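Local coordinates for protein SmhA (Serratia marcescens, PDB 7A27) that probably acts as one component of a tripartite alpha-pore-forming toxin, here in its soluble form, at residues Gln134-Met139 with Asp289-Thr294. Sequence-based numbering, arbitrary orientation.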
# COMPACT_ATOMS: atom_id res chain seq x y z
N GLN A 134 9.40 6.53 -6.77
CA GLN A 134 10.54 5.97 -7.53
C GLN A 134 11.86 6.41 -6.86
O GLN A 134 12.76 5.57 -6.71
CB GLN A 134 10.44 6.42 -8.99
CG GLN A 134 11.27 5.60 -9.95
CD GLN A 134 11.09 6.10 -11.36
OE1 GLN A 134 10.28 5.56 -12.12
NE2 GLN A 134 11.76 7.19 -11.69
N ALA A 135 11.94 7.68 -6.46
CA ALA A 135 13.11 8.29 -5.78
C ALA A 135 13.36 7.58 -4.45
O ALA A 135 14.51 7.20 -4.18
CB ALA A 135 12.88 9.76 -5.58
N LYS A 136 12.33 7.41 -3.63
CA LYS A 136 12.44 6.71 -2.33
C LYS A 136 12.89 5.28 -2.59
O LYS A 136 13.83 4.83 -1.92
CB LYS A 136 11.12 6.73 -1.56
CG LYS A 136 10.80 8.02 -0.83
CD LYS A 136 11.86 8.33 0.23
CE LYS A 136 11.49 9.38 1.27
NZ LYS A 136 11.27 10.73 0.70
N ARG A 137 12.26 4.57 -3.52
CA ARG A 137 12.64 3.17 -3.82
C ARG A 137 14.16 3.10 -4.03
O ARG A 137 14.81 2.25 -3.39
CB ARG A 137 11.89 2.65 -5.04
CG ARG A 137 12.33 1.27 -5.48
CD ARG A 137 11.67 0.84 -6.77
NE ARG A 137 12.29 -0.39 -7.26
CZ ARG A 137 11.88 -1.08 -8.30
NH1 ARG A 137 10.81 -0.70 -8.97
NH2 ARG A 137 12.53 -2.17 -8.66
N GLU A 138 14.70 3.99 -4.86
CA GLU A 138 16.13 4.01 -5.27
C GLU A 138 17.03 4.29 -4.06
O GLU A 138 18.23 3.99 -4.17
CB GLU A 138 16.34 4.97 -6.44
CG GLU A 138 15.77 4.42 -7.74
CD GLU A 138 15.56 5.42 -8.87
OE1 GLU A 138 16.17 6.50 -8.81
OE2 GLU A 138 14.77 5.12 -9.82
N MET A 139 16.50 4.83 -2.95
CA MET A 139 17.29 5.11 -1.72
C MET A 139 17.07 3.98 -0.70
O MET A 139 18.03 3.63 0.01
CB MET A 139 16.94 6.46 -1.08
CG MET A 139 15.83 6.38 -0.04
SD MET A 139 16.10 7.29 1.52
CE MET A 139 16.56 5.99 2.68
N ASP A 289 9.75 -4.22 0.63
CA ASP A 289 9.15 -5.07 -0.42
C ASP A 289 7.81 -4.44 -0.84
O ASP A 289 7.60 -4.28 -2.06
CB ASP A 289 8.93 -6.52 0.01
CG ASP A 289 10.17 -7.40 0.06
OD1 ASP A 289 11.21 -7.01 -0.52
OD2 ASP A 289 10.07 -8.49 0.68
N THR A 290 6.93 -4.09 0.11
CA THR A 290 5.58 -3.58 -0.26
C THR A 290 5.72 -2.14 -0.73
O THR A 290 4.83 -1.70 -1.49
CB THR A 290 4.52 -3.87 0.80
OG1 THR A 290 4.63 -2.90 1.83
CG2 THR A 290 4.61 -5.27 1.35
N TYR A 291 6.78 -1.41 -0.36
CA TYR A 291 7.01 -0.05 -0.90
C TYR A 291 7.25 -0.20 -2.40
O TYR A 291 6.66 0.54 -3.19
CB TYR A 291 8.20 0.65 -0.25
CG TYR A 291 8.19 2.15 -0.41
CD1 TYR A 291 8.58 2.76 -1.59
CD2 TYR A 291 7.79 2.97 0.64
CE1 TYR A 291 8.57 4.14 -1.72
CE2 TYR A 291 7.76 4.34 0.51
CZ TYR A 291 8.16 4.93 -0.67
OH TYR A 291 8.13 6.29 -0.75
N VAL A 292 8.07 -1.17 -2.78
CA VAL A 292 8.41 -1.46 -4.20
C VAL A 292 7.12 -1.81 -4.96
O VAL A 292 6.95 -1.32 -6.10
CB VAL A 292 9.48 -2.57 -4.30
CG1 VAL A 292 9.65 -3.05 -5.72
CG2 VAL A 292 10.82 -2.12 -3.76
N LEU A 293 6.25 -2.63 -4.37
CA LEU A 293 4.98 -3.04 -5.04
C LEU A 293 4.08 -1.81 -5.16
O LEU A 293 3.39 -1.70 -6.18
CB LEU A 293 4.29 -4.16 -4.28
CG LEU A 293 4.93 -5.54 -4.40
CD1 LEU A 293 4.03 -6.59 -3.74
CD2 LEU A 293 5.19 -5.94 -5.84
N THR A 294 4.12 -0.90 -4.18
CA THR A 294 3.31 0.35 -4.21
C THR A 294 3.79 1.16 -5.41
O THR A 294 2.96 1.45 -6.25
CB THR A 294 3.33 1.05 -2.85
OG1 THR A 294 2.81 0.14 -1.89
CG2 THR A 294 2.52 2.33 -2.82
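Y291 and V292 of helix 272-299 meet K136 and R137 of helix 104-155 in the long helical bundle of this soluble alpha-pore-forming toxin component. The two helix segments run roughly antiparallel, at 150° with axes 9.8 Å apart, and R137 and V292 face each other most nearly, CA to CA 6.3 Å. Y291 reaches across the gap: with CG anti to the backbone N (chi1 -160°), its ring is carried toward the other helix, and the phenol end meets the start of the K136 chain. Its OH packs in van der Waals contact against the aliphatic start of the lysine, 3.1 Å from K136 CB, and ring atom CE1 sits 3.6 Å from the same CB. The Y291 side chain also touches L133 and L140, about one turn before and after K136 on helix 104-155, while N28 of helix 14-37 adds a contact from a third helix. K136 bends at chi2 (-61°), and its amine leads away from helix 272-299; the side chain touches Q64 and V67 of helix 48-96. On the neighbouring flank R137 stays extended from CG to NE and passes V292. The two valine methyls are spread along this arm: CG2 is 4.1 Å from R137 CG, nearer the root, and CG1 reaches the guanidinium. NE forms a salt bridge with E141 of its own helix and NH1 one with E295 of helix 272-299, the latter linking the two helices; together they probably help fix the plane of the group. Against one face of that group, V292 CG1 stands 3.9 Å from R137 CZ, over the guanidinium centre.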